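Local coordinates for flagellar hook protein FlgE (Caulobacter crescentus CB15, PDB 5AY6) that builds, as a repeating subunit, the bacterial flagellar hook, the universal joint that probably transmits motor torque to the filament, at residues A[3-9]-A[169-175]; A[150-154]-A[211-215]; A[197-201]-A[233-237]; A[244-250]-A[265-270]. All blocks are in the same frame, centred on the assembly; numbering follows the deposited sequence.

Each contact draws at least one segment from the FlaE D2 region of this fragment; no ligand site is involved. Contacts 2 and 3 are the closest pair, centres 12 Å apart: their strands 214-222 and 195-202 are sheet neighbours, with Ile215 N 2.8 Å from Leu200 O, and Met152 N lies 2.9 Å from Glu199 OE2. Helix 152-157 and the turn 233-236 sit on opposite faces of strand 195-202, since Ala198 and Leu200 point at the turn while Glu199 points away, toward the helix start. Contact 4 meets contact 2 through Ile215 CD1 and Ile245 CD1, 4.0 Å apart. Contact 1 touches none of the others; its centre is 16 Å from those of contacts 3 and 4.

Contact 1: A[3-9]-A[169-175]; sequences KTTRVGV and VQIPLSD
Val169 opens the run with its CG1 methyl tip to tip against CG1 of Val9, 4.1 Å away. Two residues on, Ile171 uses both of its branches: CG2 presses on Val7 CG1 at 3.7 Å, while CD1, at the end of the longer arm, lies 4.2 Å from Val9 CG2, the two side chains crossing at about a right angle. Leu173 then turns CD2 against Thr4 CG2, 3.6 Å apart, and the same methyl also reaches Val7 CG1.

At Ser174 oily packing gives way to polar pairing. Ser174 N gives an almost straight bond to Thr4 OG1, 2.9 Å long with 171° at the hydrogen, and Ser174 O takes Thr4 N in return at 3.0 Å, on a lone pair in the carbonyl plane. Thr4 OG1 stands beside its own backbone N (chi1 -54°), which puts it in line for Ser174 N and leaves CG2 for Leu173; the buried hydroxyl is thereby held in place. The carbonyl of Ser174 also has Lys3 CA at 3.3 Å, a CA-H...O contact. Beyond it, a water takes the N-H of Lys3 and donates to Asp175 O.

The two chains converge toward this end. Strands 6-9 and 169-174 run antiparallel at 162°, their axes 9.0 Å apart at the closest, as strands of two separate sheets packed face to face, consistent with a beta sandwich. Strand 6-12 is an inner strand, between 277-291 and 298-304; strand 167-174 is an edge strand of its sheet within this chain, next to 180-189.

Contact 2: A[150-154]-A[211-215]; sequences WSMSD and GNGQI
The capping box at the start of helix 152-157 is where this contact forms: the side-chain amide of Asn212 bonds to the carboxylate of Asp154, one of the two box residues. Ser151 is the N-cap. Its OG accepts Asp154 N at 3.2 Å, with a weaker bond from Ser153 N, while Asp154 OD2 takes Ser151 N in return at 2.9 Å. The second carboxylate oxygen is left for the loop: Asn212 ND2 donates to Asp154 OD1 at 3.0 Å, arriving from above the carboxylate plane, 50° out of it, whereas the oxygen lies nearly in the plane of the amide. The two flat groups are turned 43° apart.

The other end of that amide is used as well. With chi1 at 65°, CG of Asn212 tucks between its backbone N and carbonyl carbon, and OD1 accepts Gln214 N at 3.0 Å. Bonded at both ends, the amide is unlikely to flip. A water bridges Ser151 OG and Asn212 ND2, the second bond weak.

Ser153 fills the space between the two loop side chains. Its CB packs on Asn212 ND2 at 3.6 Å, and its OG lies against the aliphatic part of Gln214, 3.4 Å from CB. That hydroxyl is satisfied by Glu199. Gln214 NE2 donates to Pro147 O and also to that Glu199 carboxylate. An Asx turn leading into strand 214-222 is thus joined to a Ser-Asp capping box, the classic N-terminal helix cap.

Contact 3: A[197-201]-A[233-237]; sequences YAELR and SLFGT
The type I turn from Ser233 to Gly236, closed by Gly236 N to Ser233 O at 3.0 Å, lies beside strand 197-201 without a hydrogen bond between them, Leu234 CA being 7.2 Å from Glu199 CA. Leu234 points at the strand and splits its branches over two residues: CD2 reaches Ala198 CB at 4.1 Å, and CD1 rests on Leu200 CG at 4.0 Å. Extending CG away from its own backbone N (chi1 -177°) carries this fork across to the strand. Leu200 crosses it at about a right angle and sends CD1 on to Phe235 CE1, 3.6 Å away, obliquely to the ring. Leu234 CG lies over one face of the same ring, offset toward its rim, so the three side chains form one cluster. An alanine in place of Leu234 would keep neither branch, and is likely to leave Ala198 and the flank of Leu200 facing a gap. Leu185 and Ile220, from the strands flanking 195-202, also touch Leu234. This is the hydrophobic core of a beta domain, with a turn plugging one face of its sheet while Glu199 on the other face bonds Tyr145 OH and the start of helix 152-157.

Contact 4: A[244-250]-A[265-270]; sequences TIKSSGY and PPTWAD
An isolated beta bridge joins the end of strand 242-245 to residues 265-270 of the loop before strand 277-291, pairing Lys246 with Thr267. Lys246 uses both backbone polar groups: its N donates to Pro266 O at 2.8 Å, and its O accepts Trp268 N at 3.0 Å, both nearly straight.

One residue before the bridge, Ile245 lays CG2 over the face of the Trp268 five-membered ring, 3.5 Å from its centroid and 12° off the normal, a CH-pi contact. Its CD1 sits above the CZ2-CH2 rim of the six-membered ring, 3.6 Å from CH2. The edge of the indole meets Ser247 CA and Ser248 N. A serine in place of Trp268 would probably leave both Ile245 methyls without their aromatic partner and open a gap beside Ile274, which also touches the indole.

Ser248 OG donates to Ala269 O at 2.8 Å, from above the carbonyl plane, and Ile274 N is a second partner. A water links Gly249 N to Trp268 O, and another donates to Tyr250 O and Thr267 OG1. Lys246 CG lies 3.9 Å from Pro265 CG; from there the chain bends at chi2 (-58°) and chi3, bringing CE over the centre of the Tyr250 ring, and NZ forms a salt bridge with Glu276. The type II turn Ser247 to Tyr250, with its standard third-position glycine at positive phi, follows directly on the bridge.

Contact 1: A[3-9]-A[169-175]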
loop_
_atom_site.group_PDB
_atom_site.type_symbol
_atom_site.label_atom_id
_atom_site.label_comp_id
_atom_site.label_asym_id
_atom_site.label_seq_id
_atom_site.Cartn_x
_atom_site.Cartn_y
_atom_site.Cartn_z
ATOM N N LYS A 3 23.226 -9.093 20.534
ATOM C CA LYS A 3 22.772 -8.180 19.481
ATOM C C LYS A 3 22.205 -8.977 18.312
ATOM O O LYS A 3 22.885 -9.830 17.737
ATOM C CB LYS A 3 23.918 -7.281 19.024
ATOM C CG LYS A 3 23.535 -6.186 18.048
ATOM C CD LYS A 3 24.778 -5.414 17.625
ATOM C CE LYS A 3 24.495 -4.428 16.512
ATOM N NZ LYS A 3 25.767 -4.023 15.847
ATOM N N THR A 4 20.956 -8.698 17.965
ATOM C CA THR A 4 20.249 -9.471 16.948
ATOM C C THR A 4 20.755 -9.178 15.538
ATOM O O THR A 4 20.840 -8.022 15.123
ATOM C CB THR A 4 18.740 -9.202 17.000
ATOM O OG1 THR A 4 18.258 -9.446 18.325
ATOM C CG2 THR A 4 18.003 -10.104 16.015
ATOM N N THR A 5 21.076 -10.235 14.801
ATOM C CA THR A 5 21.600 -10.088 13.451
ATOM C C THR A 5 20.756 -10.822 12.411
ATOM O O THR A 5 20.883 -10.576 11.216
ATOM C CB THR A 5 23.046 -10.597 13.366
ATOM O OG1 THR A 5 23.091 -11.965 13.791
ATOM C CG2 THR A 5 23.954 -9.770 14.266
ATOM N N ARG A 6 19.904 -11.736 12.861
ATOM C CA ARG A 6 19.073 -12.486 11.930
ATOM C C ARG A 6 17.774 -12.935 12.572
ATOM O O ARG A 6 17.776 -13.496 13.667
ATOM C CB ARG A 6 19.827 -13.705 11.390
ATOM C CG ARG A 6 19.026 -14.521 10.391
ATOM C CD ARG A 6 19.866 -15.618 9.746
ATOM N NE ARG A 6 19.076 -16.416 8.811
ATOM C CZ ARG A 6 19.593 -17.201 7.869
ATOM N NH1 ARG A 6 20.907 -17.303 7.735
ATOM N NH2 ARG A 6 18.793 -17.893 7.065
ATOM N N VAL A 7 16.665 -12.686 11.883
ATOM C CA VAL A 7 15.362 -13.127 12.358
ATOM C C VAL A 7 14.646 -13.930 11.285
ATOM O O VAL A 7 14.749 -13.636 10.095
ATOM C CB VAL A 7 14.465 -11.942 12.801
ATOM C CG1 VAL A 7 15.168 -11.106 13.861
ATOM C CG2 VAL A 7 14.087 -11.078 11.621
ATOM N N GLY A 8 13.944 -14.973 11.714
ATOM C CA GLY A 8 13.143 -15.769 10.810
ATOM C C GLY A 8 11.686 -15.601 11.181
ATOM O O GLY A 8 11.302 -15.819 12.332
ATOM N N VAL A 9 10.869 -15.192 10.219
ATOM C CA VAL A 9 9.452 -15.026 10.487
ATOM C C VAL A 9 8.694 -16.264 10.057
ATOM O O VAL A 9 8.755 -16.669 8.897
ATOM C CB VAL A 9 8.862 -13.802 9.774
ATOM C CG1 VAL A 9 7.348 -13.811 9.896
ATOM C CG2 VAL A 9 9.438 -12.515 10.355
ATOM N N VAL A 169 3.344 -8.657 12.659
ATOM C CA VAL A 169 4.312 -9.554 13.272
ATOM C C VAL A 169 5.330 -8.726 14.044
ATOM O O VAL A 169 6.039 -7.921 13.454
ATOM C CB VAL A 169 5.038 -10.411 12.224
ATOM C CG1 VAL A 169 6.067 -11.310 12.899
ATOM C CG2 VAL A 169 4.035 -11.233 11.435
ATOM N N GLN A 170 5.388 -8.897 15.359
ATOM C CA GLN A 170 6.358 -8.158 16.151
ATOM C C GLN A 170 7.703 -8.868 16.166
ATOM O O GLN A 170 7.779 -10.083 16.352
ATOM C CB GLN A 170 5.861 -7.940 17.584
ATOM C CG GLN A 170 4.675 -6.993 17.692
ATOM C CD GLN A 170 4.541 -6.376 19.072
ATOM O OE1 GLN A 170 5.069 -6.897 20.055
ATOM N NE2 GLN A 170 3.848 -5.245 19.147
ATOM N N ILE A 171 8.762 -8.096 15.956
ATOM C CA ILE A 171 10.111 -8.635 15.892
ATOM C C ILE A 171 11.010 -7.940 16.910
ATOM O O ILE A 171 11.520 -6.847 16.656
ATOM C CB ILE A 171 10.710 -8.471 14.490
ATOM C CG1 ILE A 171 9.767 -9.040 13.432
ATOM C CG2 ILE A 171 12.058 -9.159 14.415
ATOM C CD1 ILE A 171 10.197 -8.747 12.009
ATOM N N PRO A 172 11.189 -8.563 18.080
ATOM C CA PRO A 172 12.050 -8.009 19.129
ATOM C C PRO A 172 13.535 -8.108 18.783
ATOM O O PRO A 172 14.039 -9.194 18.495
ATOM C CB PRO A 172 11.714 -8.874 20.347
ATOM C CG PRO A 172 11.241 -10.161 19.768
ATOM C CD PRO A 172 10.515 -9.801 18.509
ATOM N N LEU A 173 14.223 -6.972 18.803
ATOM C CA LEU A 173 15.662 -6.944 18.579
ATOM C C LEU A 173 16.396 -6.619 19.873
ATOM O O LEU A 173 15.951 -5.772 20.647
ATOM C CB LEU A 173 16.030 -5.909 17.511
ATOM C CG LEU A 173 15.416 -5.999 16.114
ATOM C CD1 LEU A 173 15.935 -4.866 15.240
ATOM C CD2 LEU A 173 15.714 -7.339 15.475
ATOM N N SER A 174 17.515 -7.295 20.111
ATOM C CA SER A 174 18.435 -6.877 21.159
ATOM C C SER A 174 19.467 -5.944 20.545
ATOM O O SER A 174 20.108 -6.292 19.559
ATOM C CB SER A 174 19.117 -8.077 21.816
ATOM O OG SER A 174 18.164 -8.912 22.444
ATOM N N ASP A 175 19.623 -4.755 21.114
ATOM C CA ASP A 175 20.546 -3.786 20.534
ATOM C C ASP A 175 21.948 -3.990 21.086
ATOM O O ASP A 175 22.207 -4.962 21.795
ATOM C CB ASP A 175 20.065 -2.349 20.783
ATOM C CG ASP A 175 19.818 -2.048 22.251
ATOM O OD1 ASP A 175 20.588 -2.522 23.108
ATOM O OD2 ASP A 175 18.848 -1.317 22.545
HETATM O O HOH W 1 23.445 -7.267 22.733
#

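Contact 2: A[150-154]-A[211-215]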
loop_
_atom_site.group_PDB
_atom_site.type_symbol
_atom_site.label_atom_id
_atom_site.label_comp_id
_atom_site.label_asym_id
_atom_site.label_seq_id
_atom_site.Cartn_x
_atom_site.Cartn_y
_atom_site.Cartn_z
ATOM N N TRP A 150 -0.361 8.452 4.802
ATOM C CA TRP A 150 -1.515 7.913 5.516
ATOM C C TRP A 150 -1.307 6.417 5.731
ATOM O O TRP A 150 -2.000 5.586 5.148
ATOM C CB TRP A 150 -2.795 8.195 4.729
ATOM C CG TRP A 150 -4.053 8.187 5.543
ATOM C CD1 TRP A 150 -5.105 7.317 5.425
ATOM C CD2 TRP A 150 -4.406 9.101 6.587
ATOM N NE1 TRP A 150 -6.084 7.634 6.336
ATOM C CE2 TRP A 150 -5.681 8.726 7.062
ATOM C CE3 TRP A 150 -3.768 10.200 7.171
ATOM C CZ2 TRP A 150 -6.329 9.405 8.090
ATOM C CZ3 TRP A 150 -4.412 10.877 8.193
ATOM C CH2 TRP A 150 -5.677 10.477 8.642
ATOM N N SER A 151 -0.333 6.080 6.567
ATOM C CA SER A 151 0.190 4.719 6.602
ATOM C C SER A 151 -0.103 3.992 7.904
ATOM O O SER A 151 -0.747 4.534 8.802
ATOM C CB SER A 151 1.697 4.739 6.362
ATOM O OG SER A 151 2.362 5.375 7.439
ATOM N N MET A 152 0.365 2.751 7.997
ATOM C CA MET A 152 0.214 1.984 9.223
ATOM C C MET A 152 1.176 2.509 10.295
ATOM O O MET A 152 0.901 2.405 11.489
ATOM C CB MET A 152 0.440 0.494 8.954
ATOM C CG MET A 152 -0.557 -0.099 7.967
ATOM S SD MET A 152 -0.280 -1.849 7.620
ATOM C CE MET A 152 0.640 -1.731 6.086
ATOM N N SER A 153 2.292 3.092 9.872
ATOM C CA SER A 153 3.205 3.713 10.821
ATOM C C SER A 153 2.584 4.989 11.389
ATOM O O SER A 153 2.783 5.318 12.561
ATOM C CB SER A 153 4.557 4.009 10.168
ATOM O OG SER A 153 5.211 2.800 9.802
ATOM N N ASP A 154 1.821 5.705 10.566
ATOM C CA ASP A 154 1.098 6.888 11.049
ATOM C C ASP A 154 0.096 6.471 12.117
ATOM O O ASP A 154 -0.091 7.159 13.121
ATOM C CB ASP A 154 0.372 7.601 9.905
ATOM C CG ASP A 154 1.319 8.292 8.947
ATOM O OD1 ASP A 154 2.371 8.796 9.399
ATOM O OD2 ASP A 154 1.005 8.337 7.736
ATOM N N GLY A 211 9.176 10.659 12.898
ATOM C CA GLY A 211 8.400 10.575 14.120
ATOM C C GLY A 211 7.614 9.285 14.277
ATOM O O GLY A 211 7.391 8.822 15.401
ATOM N N ASN A 212 7.193 8.690 13.166
ATOM C CA ASN A 212 6.302 7.532 13.258
ATOM C C ASN A 212 7.035 6.194 13.270
ATOM O O ASN A 212 6.413 5.137 13.438
ATOM C CB ASN A 212 5.268 7.552 12.122
ATOM C CG ASN A 212 5.888 7.392 10.739
ATOM O OD1 ASN A 212 7.074 7.102 10.593
ATOM N ND2 ASN A 212 5.073 7.584 9.713
ATOM N N GLY A 213 8.350 6.238 13.075
ATOM C CA GLY A 213 9.171 5.044 13.164
ATOM C C GLY A 213 9.270 4.170 11.924
ATOM O O GLY A 213 9.885 3.099 11.964
ATOM N N GLN A 214 8.682 4.607 10.819
ATOM C CA GLN A 214 8.723 3.808 9.598
ATOM C C GLN A 214 10.156 3.572 9.099
ATOM O O GLN A 214 10.976 4.496 9.028
ATOM C CB GLN A 214 7.895 4.463 8.495
ATOM C CG GLN A 214 7.557 3.522 7.349
ATOM C CD GLN A 214 6.799 4.212 6.239
ATOM O OE1 GLN A 214 7.387 4.919 5.417
ATOM N NE2 GLN A 214 5.486 4.011 6.202
ATOM N N ILE A 215 10.435 2.320 8.750
ATOM C CA ILE A 215 11.749 1.894 8.274
ATOM C C ILE A 215 11.734 1.716 6.761
ATOM O O ILE A 215 12.622 2.203 6.054
ATOM C CB ILE A 215 12.173 0.576 8.958
ATOM C CG1 ILE A 215 12.397 0.807 10.454
ATOM C CG2 ILE A 215 13.430 -0.009 8.307
ATOM C CD1 ILE A 215 12.578 -0.472 11.250
HETATM O O HOH W 2 4.148 7.197 6.936
#

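Contact 3: A[197-201]-A[233-237]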
loop_
_atom_site.group_PDB
_atom_site.type_symbol
_atom_site.label_atom_id
_atom_site.label_comp_id
_atom_site.label_asym_id
_atom_site.label_seq_id
_atom_site.Cartn_x
_atom_site.Cartn_y
_atom_site.Cartn_z
ATOM N N TYR A 197 0.036 -5.013 1.173
ATOM C CA TYR A 197 0.862 -3.821 1.378
ATOM C C TYR A 197 1.554 -3.944 2.729
ATOM O O TYR A 197 0.902 -4.214 3.741
ATOM C CB TYR A 197 0.023 -2.539 1.321
ATOM C CG TYR A 197 -0.628 -2.269 -0.016
ATOM C CD1 TYR A 197 -0.150 -2.866 -1.177
ATOM C CD2 TYR A 197 -1.717 -1.413 -0.121
ATOM C CE1 TYR A 197 -0.738 -2.619 -2.402
ATOM C CE2 TYR A 197 -2.315 -1.164 -1.344
ATOM C CZ TYR A 197 -1.820 -1.766 -2.480
ATOM O OH TYR A 197 -2.402 -1.515 -3.702
ATOM N N ALA A 198 2.870 -3.761 2.749
ATOM C CA ALA A 198 3.642 -4.005 3.962
ATOM C C ALA A 198 4.495 -2.817 4.378
ATOM O O ALA A 198 4.952 -2.039 3.541
ATOM C CB ALA A 198 4.523 -5.231 3.775
ATOM N N GLU A 199 4.689 -2.677 5.685
ATOM C CA GLU A 199 5.642 -1.718 6.224
ATOM C C GLU A 199 6.479 -2.376 7.306
ATOM O O GLU A 199 5.978 -3.183 8.092
ATOM C CB GLU A 199 4.933 -0.483 6.798
ATOM C CG GLU A 199 4.076 0.264 5.792
ATOM C CD GLU A 199 3.226 1.356 6.420
ATOM O OE1 GLU A 199 3.674 2.003 7.395
ATOM O OE2 GLU A 199 2.101 1.566 5.928
ATOM N N LEU A 200 7.761 -2.042 7.327
ATOM C CA LEU A 200 8.602 -2.343 8.469
ATOM C C LEU A 200 8.733 -1.057 9.272
ATOM O O LEU A 200 8.882 0.017 8.698
ATOM C CB LEU A 200 9.966 -2.869 8.028
ATOM C CG LEU A 200 9.978 -4.335 7.582
ATOM C CD1 LEU A 200 11.292 -4.663 6.893
ATOM C CD2 LEU A 200 9.749 -5.249 8.772
ATOM N N ARG A 201 8.653 -1.157 10.593
ATOM C CA ARG A 201 8.667 0.036 11.424
ATOM C C ARG A 201 9.232 -0.241 12.807
ATOM O O ARG A 201 8.998 -1.300 13.388
ATOM C CB ARG A 201 7.250 0.617 11.550
ATOM C CG ARG A 201 6.241 -0.341 12.187
ATOM C CD ARG A 201 4.811 0.201 12.140
ATOM N NE ARG A 201 3.887 -0.647 12.893
ATOM C CZ ARG A 201 3.738 -0.591 14.213
ATOM N NH1 ARG A 201 4.459 0.268 14.921
ATOM N NH2 ARG A 201 2.876 -1.394 14.830
ATOM N N SER A 233 9.984 -3.783 -2.837
ATOM C CA SER A 233 11.088 -2.965 -2.350
ATOM C C SER A 233 11.133 -2.896 -0.829
ATOM O O SER A 233 11.768 -2.006 -0.267
ATOM C CB SER A 233 10.984 -1.555 -2.915
ATOM O OG SER A 233 9.826 -0.917 -2.412
ATOM N N LEU A 234 10.459 -3.831 -0.164
ATOM C CA LEU A 234 10.394 -3.822 1.292
ATOM C C LEU A 234 11.791 -3.899 1.905
ATOM O O LEU A 234 12.074 -3.239 2.905
ATOM C CB LEU A 234 9.527 -4.976 1.804
ATOM C CG LEU A 234 9.321 -5.045 3.320
ATOM C CD1 LEU A 234 8.668 -3.771 3.854
ATOM C CD2 LEU A 234 8.498 -6.270 3.687
ATOM N N PHE A 235 12.656 -4.712 1.303
ATOM C CA PHE A 235 14.044 -4.809 1.745
ATOM C C PHE A 235 14.981 -4.221 0.695
ATOM O O PHE A 235 16.140 -4.620 0.593
ATOM C CB PHE A 235 14.438 -6.263 2.032
ATOM C CG PHE A 235 13.533 -6.962 3.014
ATOM C CD1 PHE A 235 13.700 -6.786 4.379
ATOM C CD2 PHE A 235 12.534 -7.810 2.570
ATOM C CE1 PHE A 235 12.877 -7.431 5.279
ATOM C CE2 PHE A 235 11.710 -8.461 3.467
ATOM C CZ PHE A 235 11.878 -8.272 4.819
ATOM N N GLY A 236 14.471 -3.276 -0.089
ATOM C CA GLY A 236 15.247 -2.697 -1.171
ATOM C C GLY A 236 15.648 -3.754 -2.183
ATOM O O GLY A 236 14.798 -4.471 -2.708
ATOM N N THR A 237 16.945 -3.852 -2.458
ATOM C CA THR A 237 17.457 -4.870 -3.367
ATOM C C THR A 237 18.416 -5.811 -2.651
ATOM O O THR A 237 19.183 -6.526 -3.294
ATOM C CB THR A 237 18.195 -4.247 -4.566
ATOM O OG1 THR A 237 19.259 -3.422 -4.084
ATOM C CG2 THR A 237 17.242 -3.402 -5.409
#

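Contact 4: A[244-250]-A[265-270]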
loop_
_atom_site.group_PDB
_atom_site.type_symbol
_atom_site.label_atom_id
_atom_site.label_comp_id
_atom_site.label_asym_id
_atom_site.label_seq_id
_atom_site.Cartn_x
_atom_site.Cartn_y
_atom_site.Cartn_z
ATOM N N THR A 244 19.104 -2.183 7.456
ATOM C CA THR A 244 20.146 -1.586 8.279
ATOM C C THR A 244 19.608 -0.328 8.950
ATOM O O THR A 244 19.144 0.590 8.280
ATOM C CB THR A 244 21.408 -1.220 7.460
ATOM O OG1 THR A 244 21.956 -2.397 6.856
ATOM C CG2 THR A 244 22.464 -0.592 8.360
ATOM N N ILE A 245 19.654 -0.302 10.276
ATOM C CA ILE A 245 19.324 0.899 11.032
ATOM C C ILE A 245 20.636 1.522 11.492
ATOM O O ILE A 245 21.442 0.858 12.141
ATOM C CB ILE A 245 18.418 0.592 12.239
ATOM C CG1 ILE A 245 17.139 -0.104 11.774
ATOM C CG2 ILE A 245 18.086 1.874 12.988
ATOM C CD1 ILE A 245 16.201 -0.490 12.897
ATOM N N LYS A 246 20.866 2.783 11.137
ATOM C CA LYS A 246 22.159 3.402 11.418
ATOM C C LYS A 246 22.310 3.730 12.889
ATOM O O LYS A 246 21.321 3.860 13.609
ATOM C CB LYS A 246 22.353 4.662 10.573
ATOM C CG LYS A 246 22.141 4.438 9.089
ATOM C CD LYS A 246 23.082 3.378 8.529
ATOM C CE LYS A 246 24.407 3.986 8.094
ATOM N NZ LYS A 246 25.292 2.973 7.447
ATOM N N SER A 247 23.564 3.859 13.314
ATOM C CA SER A 247 23.925 4.171 14.686
ATOM C C SER A 247 23.265 5.447 15.179
ATOM O O SER A 247 22.931 6.326 14.387
ATOM C CB SER A 247 25.449 4.310 14.799
ATOM O OG SER A 247 25.849 4.689 16.103
ATOM N N SER A 248 23.070 5.543 16.488
ATOM C CA SER A 248 22.728 6.817 17.086
ATOM C C SER A 248 23.782 7.816 16.630
ATOM O O SER A 248 24.970 7.495 16.602
ATOM C CB SER A 248 22.680 6.722 18.611
ATOM O OG SER A 248 21.641 5.857 19.039
ATOM N N GLY A 249 23.345 9.000 16.218
ATOM C CA GLY A 249 24.271 10.045 15.828
ATOM C C GLY A 249 24.866 9.923 14.437
ATOM O O GLY A 249 25.720 10.729 14.068
ATOM N N TYR A 250 24.429 8.936 13.656
ATOM C CA TYR A 250 24.930 8.808 12.289
ATOM C C TYR A 250 24.503 9.989 11.433
ATOM O O TYR A 250 23.320 10.326 11.373
ATOM C CB TYR A 250 24.453 7.516 11.614
ATOM C CG TYR A 250 24.858 7.450 10.148
ATOM C CD1 TYR A 250 26.168 7.159 9.782
ATOM C CD2 TYR A 250 23.939 7.705 9.134
ATOM C CE1 TYR A 250 26.549 7.107 8.443
ATOM C CE2 TYR A 250 24.310 7.661 7.798
ATOM C CZ TYR A 250 25.615 7.365 7.460
ATOM O OH TYR A 250 25.985 7.320 6.138
ATOM N N PRO A 265 18.287 7.688 5.946
ATOM C CA PRO A 265 17.995 6.301 6.318
ATOM C C PRO A 265 17.505 6.202 7.753
ATOM O O PRO A 265 17.736 7.129 8.535
ATOM C CB PRO A 265 19.349 5.601 6.156
ATOM C CG PRO A 265 20.352 6.686 6.394
ATOM C CD PRO A 265 19.731 7.913 5.760
ATOM N N PRO A 266 16.829 5.095 8.095
ATOM C CA PRO A 266 16.457 4.843 9.487
ATOM C C PRO A 266 17.682 4.924 10.381
ATOM O O PRO A 266 18.682 4.247 10.134
ATOM C CB PRO A 266 15.876 3.419 9.452
ATOM C CG PRO A 266 16.389 2.824 8.176
ATOM C CD PRO A 266 16.463 3.972 7.218
ATOM N N THR A 267 17.605 5.777 11.395
ATOM C CA THR A 267 18.727 6.059 12.275
ATOM C C THR A 267 18.226 6.027 13.719
ATOM O O THR A 267 17.240 6.683 14.032
ATOM C CB THR A 267 19.348 7.441 11.953
ATOM O OG1 THR A 267 19.692 7.514 10.560
ATOM C CG2 THR A 267 20.582 7.700 12.801
ATOM N N TRP A 268 18.889 5.255 14.580
ATOM C CA TRP A 268 18.500 5.135 15.987
ATOM C C TRP A 268 18.446 6.498 16.674
ATOM O O TRP A 268 19.282 7.362 16.424
ATOM C CB TRP A 268 19.476 4.236 16.757
ATOM C CG TRP A 268 19.427 2.774 16.430
ATOM C CD1 TRP A 268 20.473 1.991 16.023
ATOM C CD2 TRP A 268 18.289 1.911 16.507
ATOM N NE1 TRP A 268 20.053 0.697 15.838
ATOM C CE2 TRP A 268 18.712 0.618 16.131
ATOM C CE3 TRP A 268 16.946 2.100 16.858
ATOM C CZ2 TRP A 268 17.850 -0.474 16.088
ATOM C CZ3 TRP A 268 16.087 1.010 16.816
ATOM C CH2 TRP A 268 16.545 -0.259 16.434
ATOM N N ALA A 269 17.460 6.683 17.544
ATOM C CA ALA A 269 17.353 7.916 18.311
ATOM C C ALA A 269 18.638 8.158 19.094
ATOM O O ALA A 269 19.239 7.220 19.619
ATOM C CB ALA A 269 16.158 7.862 19.250
ATOM N N ASP A 270 19.071 9.412 19.144
ATOM C CA ASP A 270 20.254 9.802 19.909
ATOM C C ASP A 270 20.292 9.257 21.332
ATOM O O ASP A 270 21.318 8.740 21.788
ATOM C CB ASP A 270 20.346 11.319 19.993
ATOM C CG ASP A 270 21.532 11.786 20.824
ATOM O OD1 ASP A 270 22.647 11.245 20.648
ATOM O OD2 ASP A 270 21.341 12.671 21.687
HETATM O O HOH W 3 20.640 9.616 16.191
HETATM O O HOH W 4 21.237 9.821 9.550
#